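Long-range contacts in putidaredoxin reductase (Pseudomonas putida, PDB 1Q1R), which probably uses its bound FAD to pass electrons from NADH to putidaredoxin, which in turn supplies the cytochrome P450cam monooxygenase: residues L14-V19 / A305-R310; I32-A38 / I75-T81; Q145-N150 / T167-M173. All coordinates share one frame; numbering follows the deposited sequence.

Interactions 1 and 2 belong to one dinucleotide-binding domain and bear on the same FAD, from the side of its flavin-proximal phosphate and of its adenosine ribose respectively. Their centres are 15 Å apart and they touch, Gly16 O lying 3.7 Å from Leu34 CD2; helix 14-25 and strand 31-35 follow each other in the chain. Interaction 3 sits in a second parallel-sheet domain, its centre 34 Å from that of interaction 1 and 36 Å from that of interaction 2. It does not touch the FAD, from which the Thr167 side chain is about 10 Å away. Along the chain, both later contacts are nested inside the long loop that interaction 1 closes between residues 14-19 and 305-310.

Interaction 1 of 3, residues L14-V19 / A305-R310; sequences LAGVEV and ALEQAR. With FAD (flavin-adenine dinucleotide), chain C.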
loop_
_atom_site.group_PDB
_atom_site.type_symbol
_atom_site.label_atom_id
_atom_site.label_comp_id
_atom_site.label_asym_id
_atom_site.label_seq_id
_atom_site.Cartn_x
_atom_site.Cartn_y
_atom_site.Cartn_z
ATOM N N LEU A 14 3.578 -4.727 8.828
ATOM C CA LEU A 14 3.450 -3.512 9.633
ATOM C C LEU A 14 2.181 -3.487 10.486
ATOM O O LEU A 14 2.221 -3.124 11.661
ATOM C CB LEU A 14 3.466 -2.277 8.725
ATOM C CG LEU A 14 3.266 -0.914 9.408
ATOM C CD1 LEU A 14 4.401 -0.621 10.389
ATOM C CD2 LEU A 14 3.208 0.162 8.336
ATOM N N ALA A 15 1.056 -3.862 9.887
ATOM C CA ALA A 15 -0.220 -3.862 10.597
ATOM C C ALA A 15 -0.176 -4.715 11.860
ATOM O O ALA A 15 -0.509 -4.240 12.949
ATOM C CB ALA A 15 -1.332 -4.344 9.672
ATOM N N GLY A 16 0.241 -5.970 11.719
ATOM C CA GLY A 16 0.309 -6.854 12.870
ATOM C C GLY A 16 1.283 -6.409 13.941
ATOM O O GLY A 16 0.945 -6.383 15.125
ATOM N N VAL A 17 2.498 -6.059 13.529
ATOM C CA VAL A 17 3.534 -5.621 14.458
ATOM C C VAL A 17 3.136 -4.349 15.211
ATOM O O VAL A 17 3.405 -4.224 16.409
ATOM C CB VAL A 17 4.878 -5.385 13.710
ATOM C CG1 VAL A 17 5.884 -4.707 14.622
ATOM C CG2 VAL A 17 5.437 -6.725 13.218
ATOM N N GLU A 18 2.499 -3.411 14.510
ATOM C CA GLU A 18 2.069 -2.156 15.129
ATOM C C GLU A 18 0.975 -2.435 16.173
ATOM O O GLU A 18 0.894 -1.764 17.200
ATOM C CB GLU A 18 1.552 -1.198 14.055
ATOM C CG GLU A 18 1.240 0.209 14.546
ATOM C CD GLU A 18 2.417 0.866 15.246
ATOM O OE1 GLU A 18 3.562 0.747 14.751
ATOM O OE2 GLU A 18 2.191 1.509 16.293
ATOM N N VAL A 19 0.134 -3.428 15.909
ATOM C CA VAL A 19 -0.914 -3.786 16.860
ATOM C C VAL A 19 -0.227 -4.343 18.106
ATOM O O VAL A 19 -0.522 -3.941 19.234
ATOM C CB VAL A 19 -1.867 -4.858 16.277
ATOM C CG1 VAL A 19 -2.719 -5.471 17.388
ATOM C CG2 VAL A 19 -2.766 -4.234 15.222
ATOM N N ALA A 305 -2.412 1.451 7.808
ATOM C CA ALA A 305 -2.062 0.381 8.736
ATOM C C ALA A 305 -1.784 0.946 10.123
ATOM O O ALA A 305 -2.212 0.380 11.130
ATOM C CB ALA A 305 -0.836 -0.383 8.229
ATOM N N LEU A 306 -1.066 2.062 10.178
ATOM C CA LEU A 306 -0.740 2.681 11.457
ATOM C C LEU A 306 -2.010 3.139 12.179
ATOM O O LEU A 306 -2.212 2.828 13.355
ATOM C CB LEU A 306 0.206 3.867 11.244
ATOM C CG LEU A 306 1.579 3.525 10.647
ATOM C CD1 LEU A 306 2.380 4.803 10.382
ATOM C CD2 LEU A 306 2.330 2.619 11.606
ATOM N N GLU A 307 -2.862 3.867 11.466
ATOM C CA GLU A 307 -4.107 4.369 12.040
ATOM C C GLU A 307 -4.975 3.226 12.562
ATOM O O GLU A 307 -5.401 3.241 13.718
ATOM C CB GLU A 307 -4.876 5.186 10.996
ATOM C CG GLU A 307 -6.273 5.615 11.439
ATOM C CD GLU A 307 -6.964 6.520 10.435
ATOM O OE1 GLU A 307 -6.829 6.283 9.217
ATOM O OE2 GLU A 307 -7.659 7.464 10.863
ATOM N N GLN A 308 -5.218 2.227 11.717
ATOM C CA GLN A 308 -6.036 1.090 12.119
ATOM C C GLN A 308 -5.414 0.295 13.265
ATOM O O GLN A 308 -6.112 -0.127 14.186
ATOM C CB GLN A 308 -6.298 0.167 10.921
ATOM C CG GLN A 308 -7.183 0.799 9.861
ATOM C CD GLN A 308 -7.669 -0.187 8.807
ATOM O OE1 GLN A 308 -8.337 0.201 7.849
ATOM N NE2 GLN A 308 -7.342 -1.464 8.982
ATOM N N ALA A 309 -4.102 0.099 13.214
ATOM C CA ALA A 309 -3.415 -0.652 14.261
ATOM C C ALA A 309 -3.483 0.081 15.601
ATOM O O ALA A 309 -3.615 -0.540 16.657
ATOM C CB ALA A 309 -1.959 -0.893 13.862
ATOM N N ARG A 310 -3.386 1.402 15.559
ATOM C CA ARG A 310 -3.448 2.189 16.782
ATOM C C ARG A 310 -4.861 2.193 17.367
ATOM O O ARG A 310 -5.035 2.207 18.585
ATOM C CB ARG A 310 -2.951 3.613 16.506
ATOM C CG ARG A 310 -1.431 3.668 16.450
ATOM C CD ARG A 310 -0.877 4.833 15.648
ATOM N NE ARG A 310 0.579 4.728 15.550
ATOM C CZ ARG A 310 1.345 5.501 14.786
ATOM N NH1 ARG A 310 0.799 6.453 14.038
ATOM N NH2 ARG A 310 2.661 5.319 14.769
HETATM P PA FAD C . 1.436 -7.324 4.775
HETATM O O1A FAD C . 1.108 -8.111 3.563
HETATM O O2A FAD C . 2.629 -6.447 4.748
HETATM O O5B FAD C . 1.578 -8.311 6.029
HETATM C C5B FAD C . 0.733 -9.456 6.189
HETATM C C4B FAD C . 1.597 -10.652 6.627
HETATM O O4B FAD C . 0.738 -11.717 7.170
HETATM C C3B FAD C . 2.327 -11.273 5.426
HETATM O O3B FAD C . 3.631 -11.703 5.838
HETATM C C2B FAD C . 1.483 -12.480 5.098
HETATM O O2B FAD C . 2.278 -13.487 4.466
HETATM C C1B FAD C . 1.073 -12.942 6.482
HETATM N N9A FAD C . -0.041 -13.929 6.491
HETATM C C8A FAD C . -1.159 -13.893 5.744
HETATM N N7A FAD C . -1.906 -14.969 6.025
HETATM C C5A FAD C . -1.263 -15.682 6.946
HETATM C C6A FAD C . -1.540 -16.879 7.608
HETATM N N6A FAD C . -2.656 -17.554 7.339
HETATM N N1A FAD C . -0.657 -17.353 8.522
HETATM C C2A FAD C . 0.475 -16.690 8.796
HETATM N N3A FAD C . 0.760 -15.540 8.168
HETATM C C4A FAD C . -0.087 -15.022 7.246
HETATM N N1 FAD C . 2.522 2.352 1.465
HETATM C C2 FAD C . 2.660 3.734 1.650
HETATM O O2 FAD C . 1.870 4.339 2.372
HETATM N N3 FAD C . 3.714 4.414 1.015
HETATM C C4 FAD C . 4.629 3.706 0.201
HETATM O O4 FAD C . 5.571 4.306 -0.312
HETATM C C4X FAD C . 4.486 2.321 0.015
HETATM N N5 FAD C . 5.392 1.618 -0.725
HETATM C C5X FAD C . 5.324 0.262 -0.866
HETATM C C6 FAD C . 6.299 -0.427 -1.616
HETATM C C7 FAD C . 6.243 -1.834 -1.742
HETATM C C7M FAD C . 7.300 -2.558 -2.596
HETATM C C8 FAD C . 5.204 -2.557 -1.102
HETATM C C8M FAD C . 5.125 -4.089 -1.193
HETATM C C9 FAD C . 4.232 -1.869 -0.355
HETATM C C9A FAD C . 4.286 -0.463 -0.235
HETATM N N10 FAD C . 3.321 0.248 0.529
HETATM C C10 FAD C . 3.430 1.649 0.655
HETATM C "C1'" FAD C . 2.189 -0.475 1.185
HETATM C "C2'" FAD C . 2.455 -0.652 2.682
HETATM O "O2'" FAD C . 3.776 -1.172 2.863
HETATM C "C3'" FAD C . 1.423 -1.599 3.319
HETATM O "O3'" FAD C . 0.104 -1.113 3.034
HETATM C "C4'" FAD C . 1.626 -1.683 4.837
HETATM O "O4'" FAD C . 2.944 -2.160 5.117
HETATM C "C5'" FAD C . 0.608 -2.619 5.511
HETATM O "O5'" FAD C . 0.850 -4.002 5.201
HETATM P P FAD C . 0.076 -5.135 6.057
HETATM O O1P FAD C . 0.842 -5.379 7.297
HETATM O O2P FAD C . -1.337 -4.716 6.185
HETATM O O3P FAD C . 0.111 -6.444 5.097
#
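Oxygen O1P of the FAD phosphate accepts a hydrogen bond from Ala15 N, 3.0 Å long with 158° at the hydrogen, while the methyl of the same Ala15 meets Ala305 of the second helix, CB to CB 4.2 Å. Ala305 CB in turn lies 3.8 Å from FAD C5', so the two alanines join helix to helix directly beside the cofactor. Leu14 extends this apolar patch: one methyl, CD2, turns to Ala305 CB and the other, CD1, comes to within 4.0 Å of Leu306 CD2.

One turn further on, Ala309 points its methyl into the first helix. It is received by Glu18 CG at 3.5 Å, by Glu18 CB and by Val19 CG2, with Ala15 O also close. Small residues at these positions let the segments run near each other, their axes 8.4 Å apart at an angle of 36° and the CA atoms of Val19 and Ala309 separated by 4.8 Å.

The acidic end of Glu18 is steered by a bend at chi2 (55°), which carries the carboxylate over Leu306 CD2 toward Arg310. OE2 reaches the guanidinium edge near its plane, but the salt bridge to Arg310 NE is long at 3.7 Å, and the two flat groups stand almost perpendicular. Leu306 CB lies over one guanidinium face, offset toward its rim. Glu18 OE1 has a further, weak ion pair with Arg65, so the carboxylate probably shares its charge between two arginines.

Helix 14-25 thus presents its amino-terminal end to the phosphate, which its dipole would probably help to stabilise, while helix 302-316 packs along its flank. Together with Gly16 in a GxGxxG-like sequence, this phosphate-binding turn and helix are characteristic of the Rossmann-type FAD domain of the glutathione reductase fold.

Interaction 2 of 3, residues I32-A38 / I75-T81; sequences IRLVGDA and IQLLGGT. With FAD (flavin-adenine dinucleotide), chain C.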
loop_
_atom_site.group_PDB
_atom_site.type_symbol
_atom_site.label_atom_id
_atom_site.label_comp_id
_atom_site.label_asym_id
_atom_site.label_seq_id
_atom_site.Cartn_x
_atom_site.Cartn_y
_atom_site.Cartn_z
ATOM N N ILE A 32 0.918 -11.607 24.257
ATOM C CA ILE A 32 0.764 -11.217 22.861
ATOM C C ILE A 32 1.561 -12.165 21.973
ATOM O O ILE A 32 2.770 -12.313 22.132
ATOM C CB ILE A 32 1.273 -9.779 22.630
ATOM C CG1 ILE A 32 0.566 -8.820 23.591
ATOM C CG2 ILE A 32 1.035 -9.367 21.179
ATOM C CD1 ILE A 32 1.104 -7.405 23.559
ATOM N N ARG A 33 0.877 -12.811 21.037
ATOM C CA ARG A 33 1.543 -13.731 20.130
ATOM C C ARG A 33 1.429 -13.284 18.683
ATOM O O ARG A 33 0.329 -13.149 18.153
ATOM C CB ARG A 33 0.963 -15.143 20.260
ATOM C CG ARG A 33 1.892 -16.127 20.952
ATOM C CD ARG A 33 1.647 -17.549 20.465
ATOM N NE ARG A 33 2.721 -18.460 20.863
ATOM C CZ ARG A 33 2.906 -18.904 22.101
ATOM N NH1 ARG A 33 2.085 -18.527 23.075
ATOM N NH2 ARG A 33 3.915 -19.724 22.369
ATOM N N LEU A 34 2.577 -13.048 18.054
ATOM C CA LEU A 34 2.627 -12.656 16.654
ATOM C C LEU A 34 2.956 -13.918 15.884
ATOM O O LEU A 34 3.951 -14.573 16.173
ATOM C CB LEU A 34 3.729 -11.625 16.411
ATOM C CG LEU A 34 3.390 -10.137 16.463
ATOM C CD1 LEU A 34 4.670 -9.342 16.318
ATOM C CD2 LEU A 34 2.409 -9.776 15.344
ATOM N N VAL A 35 2.119 -14.268 14.917
ATOM C CA VAL A 35 2.352 -15.464 14.124
ATOM C C VAL A 35 2.300 -15.111 12.646
ATOM O O VAL A 35 1.310 -14.564 12.170
ATOM C CB VAL A 35 1.289 -16.540 14.425
ATOM C CG1 VAL A 35 1.615 -17.821 13.665
ATOM C CG2 VAL A 35 1.229 -16.804 15.925
ATOM N N GLY A 36 3.372 -15.417 11.922
ATOM C CA GLY A 36 3.400 -15.113 10.505
ATOM C C GLY A 36 4.096 -16.182 9.689
ATOM O O GLY A 36 4.988 -16.872 10.188
ATOM N N ASP A 37 3.696 -16.332 8.433
ATOM C CA ASP A 37 4.322 -17.336 7.590
ATOM C C ASP A 37 5.685 -16.869 7.095
ATOM O O ASP A 37 6.491 -17.675 6.636
ATOM C CB ASP A 37 3.416 -17.716 6.412
ATOM C CG ASP A 37 2.991 -16.524 5.569
ATOM O OD1 ASP A 37 2.340 -16.756 4.524
ATOM O OD2 ASP A 37 3.292 -15.369 5.935
ATOM N N ALA A 38 5.945 -15.568 7.198
ATOM C CA ALA A 38 7.229 -15.023 6.772
ATOM C C ALA A 38 8.283 -15.460 7.786
ATOM O O ALA A 38 8.004 -15.552 8.978
ATOM C CB ALA A 38 7.163 -13.493 6.701
ATOM N N ILE A 75 6.808 -9.721 23.594
ATOM C CA ILE A 75 5.929 -10.046 22.478
ATOM C C ILE A 75 6.522 -11.289 21.826
ATOM O O ILE A 75 7.654 -11.266 21.346
ATOM C CB ILE A 75 5.863 -8.902 21.439
ATOM C CG1 ILE A 75 5.182 -7.678 22.060
ATOM C CG2 ILE A 75 5.104 -9.366 20.196
ATOM C CD1 ILE A 75 5.037 -6.501 21.112
ATOM N N GLN A 76 5.762 -12.376 21.831
ATOM C CA GLN A 76 6.232 -13.625 21.252
ATOM C C GLN A 76 6.075 -13.609 19.738
ATOM O O GLN A 76 4.970 -13.460 19.218
ATOM C CB GLN A 76 5.457 -14.800 21.853
ATOM C CG GLN A 76 5.469 -14.810 23.376
ATOM C CD GLN A 76 4.622 -15.924 23.955
ATOM O OE1 GLN A 76 4.909 -17.106 23.754
ATOM N NE2 GLN A 76 3.569 -15.553 24.678
ATOM N N LEU A 77 7.193 -13.757 19.038
ATOM C CA LEU A 77 7.190 -13.757 17.584
ATOM C C LEU A 77 7.380 -15.184 17.086
ATOM O O LEU A 77 8.382 -15.831 17.385
ATOM C CB LEU A 77 8.311 -12.851 17.064
ATOM C CG LEU A 77 8.477 -12.665 15.555
ATOM C CD1 LEU A 77 7.197 -12.115 14.946
ATOM C CD2 LEU A 77 9.642 -11.720 15.297
ATOM N N LEU A 78 6.405 -15.671 16.331
ATOM C CA LEU A 78 6.455 -17.026 15.797
ATOM C C LEU A 78 6.453 -16.953 14.273
ATOM O O LEU A 78 5.394 -16.962 13.644
ATOM C CB LEU A 78 5.238 -17.817 16.290
ATOM C CG LEU A 78 5.405 -19.314 16.557
ATOM C CD1 LEU A 78 4.042 -19.910 16.892
ATOM C CD2 LEU A 78 6.007 -20.013 15.351
ATOM N N GLY A 79 7.645 -16.880 13.689
ATOM C CA GLY A 79 7.766 -16.790 12.243
ATOM C C GLY A 79 7.774 -18.125 11.527
ATOM O O GLY A 79 7.763 -19.179 12.160
ATOM N N GLY A 80 7.791 -18.072 10.197
ATOM C CA GLY A 80 7.799 -19.279 9.389
ATOM C C GLY A 80 6.657 -20.218 9.724
ATOM O O GLY A 80 6.748 -21.422 9.504
ATOM N N THR A 81 5.568 -19.662 10.243
ATOM C CA THR A 81 4.421 -20.469 10.631
ATOM C C THR A 81 3.128 -19.982 10.001
ATOM O O THR A 81 2.725 -18.834 10.187
ATOM C CB THR A 81 4.259 -20.472 12.153
ATOM O OG1 THR A 81 5.494 -20.875 12.749
ATOM C CG2 THR A 81 3.165 -21.441 12.576
HETATM P PA FAD C . 1.436 -7.324 4.775
HETATM O O1A FAD C . 1.108 -8.111 3.563
HETATM O O2A FAD C . 2.629 -6.447 4.748
HETATM O O5B FAD C . 1.578 -8.311 6.029
HETATM C C5B FAD C . 0.733 -9.456 6.189
HETATM C C4B FAD C . 1.597 -10.652 6.627
HETATM O O4B FAD C . 0.738 -11.717 7.170
HETATM C C3B FAD C . 2.327 -11.273 5.426
HETATM O O3B FAD C . 3.631 -11.703 5.838
HETATM C C2B FAD C . 1.483 -12.480 5.098
HETATM O O2B FAD C . 2.278 -13.487 4.466
HETATM C C1B FAD C . 1.073 -12.942 6.482
HETATM N N9A FAD C . -0.041 -13.929 6.491
HETATM C C8A FAD C . -1.159 -13.893 5.744
HETATM N N7A FAD C . -1.906 -14.969 6.025
HETATM C C5A FAD C . -1.263 -15.682 6.946
HETATM C C6A FAD C . -1.540 -16.879 7.608
HETATM N N6A FAD C . -2.656 -17.554 7.339
HETATM N N1A FAD C . -0.657 -17.353 8.522
HETATM C C2A FAD C . 0.475 -16.690 8.796
HETATM N N3A FAD C . 0.760 -15.540 8.168
HETATM C C4A FAD C . -0.087 -15.022 7.246
HETATM N N1 FAD C . 2.522 2.352 1.465
HETATM C C2 FAD C . 2.660 3.734 1.650
HETATM O O2 FAD C . 1.870 4.339 2.372
HETATM N N3 FAD C . 3.714 4.414 1.015
HETATM C C4 FAD C . 4.629 3.706 0.201
HETATM O O4 FAD C . 5.571 4.306 -0.312
HETATM C C4X FAD C . 4.486 2.321 0.015
HETATM N N5 FAD C . 5.392 1.618 -0.725
HETATM C C5X FAD C . 5.324 0.262 -0.866
HETATM C C6 FAD C . 6.299 -0.427 -1.616
HETATM C C7 FAD C . 6.243 -1.834 -1.742
HETATM C C7M FAD C . 7.300 -2.558 -2.596
HETATM C C8 FAD C . 5.204 -2.557 -1.102
HETATM C C8M FAD C . 5.125 -4.089 -1.193
HETATM C C9 FAD C . 4.232 -1.869 -0.355
HETATM C C9A FAD C . 4.286 -0.463 -0.235
HETATM N N10 FAD C . 3.321 0.248 0.529
HETATM C C10 FAD C . 3.430 1.649 0.655
HETATM C "C1'" FAD C . 2.189 -0.475 1.185
HETATM C "C2'" FAD C . 2.455 -0.652 2.682
HETATM O "O2'" FAD C . 3.776 -1.172 2.863
HETATM C "C3'" FAD C . 1.423 -1.599 3.319
HETATM O "O3'" FAD C . 0.104 -1.113 3.034
HETATM C "C4'" FAD C . 1.626 -1.683 4.837
HETATM O "O4'" FAD C . 2.944 -2.160 5.117
HETATM C "C5'" FAD C . 0.608 -2.619 5.511
HETATM O "O5'" FAD C . 0.850 -4.002 5.201
HETATM P P FAD C . 0.076 -5.135 6.057
HETATM O O1P FAD C . 0.842 -5.379 7.297
HETATM O O2P FAD C . -1.337 -4.716 6.185
HETATM O O3P FAD C . 0.111 -6.444 5.097
HETATM O O HOH W 1 3.434 -12.554 25.527
#
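Arg33 and Gln76, paired on adjoining parallel strands, meet obliquely without sharing a hydrogen bond. The guanidinium and amide planes are 61° apart, and Gln76 OE1 sits over one guanidinium face, offset toward the rim, 3.1 Å from Arg33 NH2; the donor angles are too poor for a bond. Arg33 NE is buried here without a hydrogen-bond partner. The amide is steadied from its other atom, since Gln76 NE2 and Ile32 N both donate to one water molecule. Arg33 NH2 also lies close to Arg99 NH2, a like charge that the nearby amide oxygen may soften.

Further along the same face, Val35 and Leu78 lie side by side and point the same way, CG2 to CB 4.2 Å. The opposite face is apolar: Leu34 lodges between its neighbours, CD1 3.9 Å from Ile75 CG2 and CB 3.8 Å from Leu77 CD1, and Ala20 of helix 14-25 packs on Leu34 and Ile75.

Backbone bonds fix the register. Leu34 N gives Gln76 O a bond of 2.7 Å, and Leu34 O accepts from Leu78 N. Beyond the strands, Gly36 O takes Thr81 N, while Gly80 N reaches Ala38 O at 2.8 Å from 55° above the carbonyl plane, tying the two loops together.

Those loops form part of the adenosine site, with Gly36 and Thr81 beside the adenine. With its CG set between the backbone N and the carbonyl carbon (chi1 56°), Asp37 turns OD2 to the ribose and accepts a 2.6 Å hydrogen bond from FAD O2B. An acidic residue after the second strand recurs in Rossmann-type domains; so short a bond is consistent with an ionised carboxylate.

Interaction 3 of 3, residues Q145-N150 / T167-M173; sequences QLIADN and TAIKANM
Met173 crosses Leu146 at about a right angle, its SD 3.6 Å from Leu146 CD2. A bend at chi3 (86°) then places the methyl CE 3.6 Å from Gln145 O and 3.7 Å from Asn150 CB. Met173 CG lies 3.2 Å from Ile147 O. The thioether side chain therefore runs along the inside of the loop, touching Gln145, Leu146, Ile147 and Asn150, and Leu152 of strand 151-155 also packs on it. Leu146 meets the helix through CD2 to Ala168 CB at 4.2 Å and CD1 to Thr167 CG2 at the same distance; its CB faces Ala171 CB, just past the helix.

One backbone bond clamps the two segments: Asp149 N to Asn172 O, 2.8 Å and nearly straight (174° at the hydrogen), although the donor sits above the carbonyl plane. Asp149, with positive phi, is the third residue of the type II turn from Ile147 to Asn150. Ala148 CB packs against Asn172 CB.

Asn172 is the C-prime residue of a Schellman motif, with Met173 N bonded to Ala168 O and Asn172 N to Ile169 O. Helix 159-170 thus ends against the loop entering strand 151-155, within a beta-alpha-beta unit whose GxGxxG-like turn is consistent with a pyridine-nucleotide-binding Rossmann domain.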
loop_
_atom_site.group_PDB
_atom_site.type_symbol
_atom_site.label_atom_id
_atom_site.label_comp_id
_atom_site.label_asym_id
_atom_site.label_seq_id
_atom_site.Cartn_x
_atom_site.Cartn_y
_atom_site.Cartn_z
ATOM N N GLN A 145 19.643 -8.013 -9.910
ATOM C CA GLN A 145 19.547 -7.983 -11.362
ATOM C C GLN A 145 19.325 -6.601 -11.973
ATOM O O GLN A 145 19.057 -6.492 -13.167
ATOM C CB GLN A 145 18.444 -8.942 -11.811
ATOM C CG GLN A 145 18.686 -10.367 -11.321
ATOM C CD GLN A 145 17.594 -11.331 -11.710
ATOM O OE1 GLN A 145 17.483 -11.728 -12.876
ATOM N NE2 GLN A 145 16.769 -11.712 -10.737
ATOM N N LEU A 146 19.417 -5.546 -11.170
ATOM C CA LEU A 146 19.244 -4.199 -11.720
ATOM C C LEU A 146 20.603 -3.813 -12.289
ATOM O O LEU A 146 21.369 -3.084 -11.671
ATOM C CB LEU A 146 18.803 -3.219 -10.628
ATOM C CG LEU A 146 17.388 -3.451 -10.087
ATOM C CD1 LEU A 146 17.053 -2.369 -9.069
ATOM C CD2 LEU A 146 16.373 -3.426 -11.230
ATOM N N ILE A 147 20.876 -4.314 -13.488
ATOM C CA ILE A 147 22.155 -4.122 -14.159
ATOM C C ILE A 147 22.155 -3.147 -15.328
ATOM O O ILE A 147 21.319 -3.238 -16.227
ATOM C CB ILE A 147 22.656 -5.486 -14.650
ATOM C CG1 ILE A 147 22.716 -6.447 -13.455
ATOM C CG2 ILE A 147 24.014 -5.346 -15.328
ATOM C CD1 ILE A 147 22.751 -7.899 -13.842
ATOM N N ALA A 148 23.117 -2.232 -15.321
ATOM C CA ALA A 148 23.238 -1.236 -16.379
ATOM C C ALA A 148 23.210 -1.871 -17.764
ATOM O O ALA A 148 23.862 -2.891 -18.020
ATOM C CB ALA A 148 24.524 -0.427 -16.199
ATOM N N ASP A 149 22.432 -1.252 -18.648
ATOM C CA ASP A 149 22.270 -1.687 -20.027
ATOM C C ASP A 149 21.451 -2.958 -20.238
ATOM O O ASP A 149 21.144 -3.316 -21.372
ATOM C CB ASP A 149 23.639 -1.794 -20.708
ATOM C CG ASP A 149 24.400 -0.474 -20.679
ATOM O OD1 ASP A 149 23.781 0.577 -20.956
ATOM O OD2 ASP A 149 25.614 -0.480 -20.380
ATOM N N ASN A 150 21.084 -3.647 -19.162
ATOM C CA ASN A 150 20.245 -4.823 -19.329
ATOM C C ASN A 150 18.828 -4.316 -19.557
ATOM O O ASN A 150 18.507 -3.167 -19.231
ATOM C CB ASN A 150 20.315 -5.739 -18.102
ATOM C CG ASN A 150 21.361 -6.829 -18.260
ATOM O OD1 ASN A 150 22.314 -6.674 -19.025
ATOM N ND2 ASN A 150 21.195 -7.931 -17.534
ATOM N N THR A 167 13.658 3.500 -10.211
ATOM C CA THR A 167 14.862 2.932 -9.612
ATOM C C THR A 167 15.721 2.222 -10.660
ATOM O O THR A 167 16.949 2.346 -10.645
ATOM C CB THR A 167 14.504 1.949 -8.479
ATOM O OG1 THR A 167 13.758 2.647 -7.478
ATOM C CG2 THR A 167 15.769 1.383 -7.833
ATOM N N ALA A 168 15.082 1.494 -11.573
ATOM C CA ALA A 168 15.821 0.792 -12.620
ATOM C C ALA A 168 16.497 1.791 -13.559
ATOM O O ALA A 168 17.634 1.581 -13.985
ATOM C CB ALA A 168 14.889 -0.122 -13.411
ATOM N N ILE A 169 15.789 2.869 -13.891
ATOM C CA ILE A 169 16.335 3.904 -14.766
ATOM C C ILE A 169 17.604 4.492 -14.163
ATOM O O ILE A 169 18.592 4.724 -14.864
ATOM C CB ILE A 169 15.306 5.045 -14.997
ATOM C CG1 ILE A 169 14.412 4.686 -16.177
ATOM C CG2 ILE A 169 16.021 6.371 -15.268
ATOM C CD1 ILE A 169 15.177 4.511 -17.488
ATOM N N LYS A 170 17.565 4.731 -12.857
ATOM C CA LYS A 170 18.700 5.287 -12.139
ATOM C C LYS A 170 19.873 4.301 -12.192
ATOM O O LYS A 170 21.037 4.704 -12.172
ATOM C CB LYS A 170 18.307 5.562 -10.683
ATOM C CG LYS A 170 19.418 6.157 -9.831
ATOM C CD LYS A 170 19.712 7.600 -10.213
ATOM C CE LYS A 170 20.927 8.126 -9.459
ATOM N NZ LYS A 170 20.791 7.923 -7.992
ATOM N N ALA A 171 19.552 3.010 -12.257
ATOM C CA ALA A 171 20.563 1.959 -12.328
ATOM C C ALA A 171 21.052 1.808 -13.770
ATOM O O ALA A 171 21.811 0.892 -14.098
ATOM C CB ALA A 171 19.978 0.640 -11.831
ATOM N N ASN A 172 20.589 2.714 -14.627
ATOM C CA ASN A 172 20.955 2.732 -16.041
ATOM C C ASN A 172 20.513 1.533 -16.869
ATOM O O ASN A 172 21.168 1.159 -17.842
ATOM C CB ASN A 172 22.462 2.946 -16.192
ATOM C CG ASN A 172 22.884 4.349 -15.799
ATOM O OD1 ASN A 172 22.313 5.333 -16.270
ATOM N ND2 ASN A 172 23.887 4.450 -14.939
ATOM N N MET A 173 19.396 0.927 -16.486
ATOM C CA MET A 173 18.864 -0.190 -17.250
ATOM C C MET A 173 18.052 0.402 -18.398
ATOM O O MET A 173 17.734 1.591 -18.394
ATOM C CB MET A 173 17.920 -1.045 -16.400
ATOM C CG MET A 173 18.563 -1.834 -15.279
ATOM S SD MET A 173 17.377 -3.039 -14.655
ATOM C CE MET A 173 17.663 -4.420 -15.808
#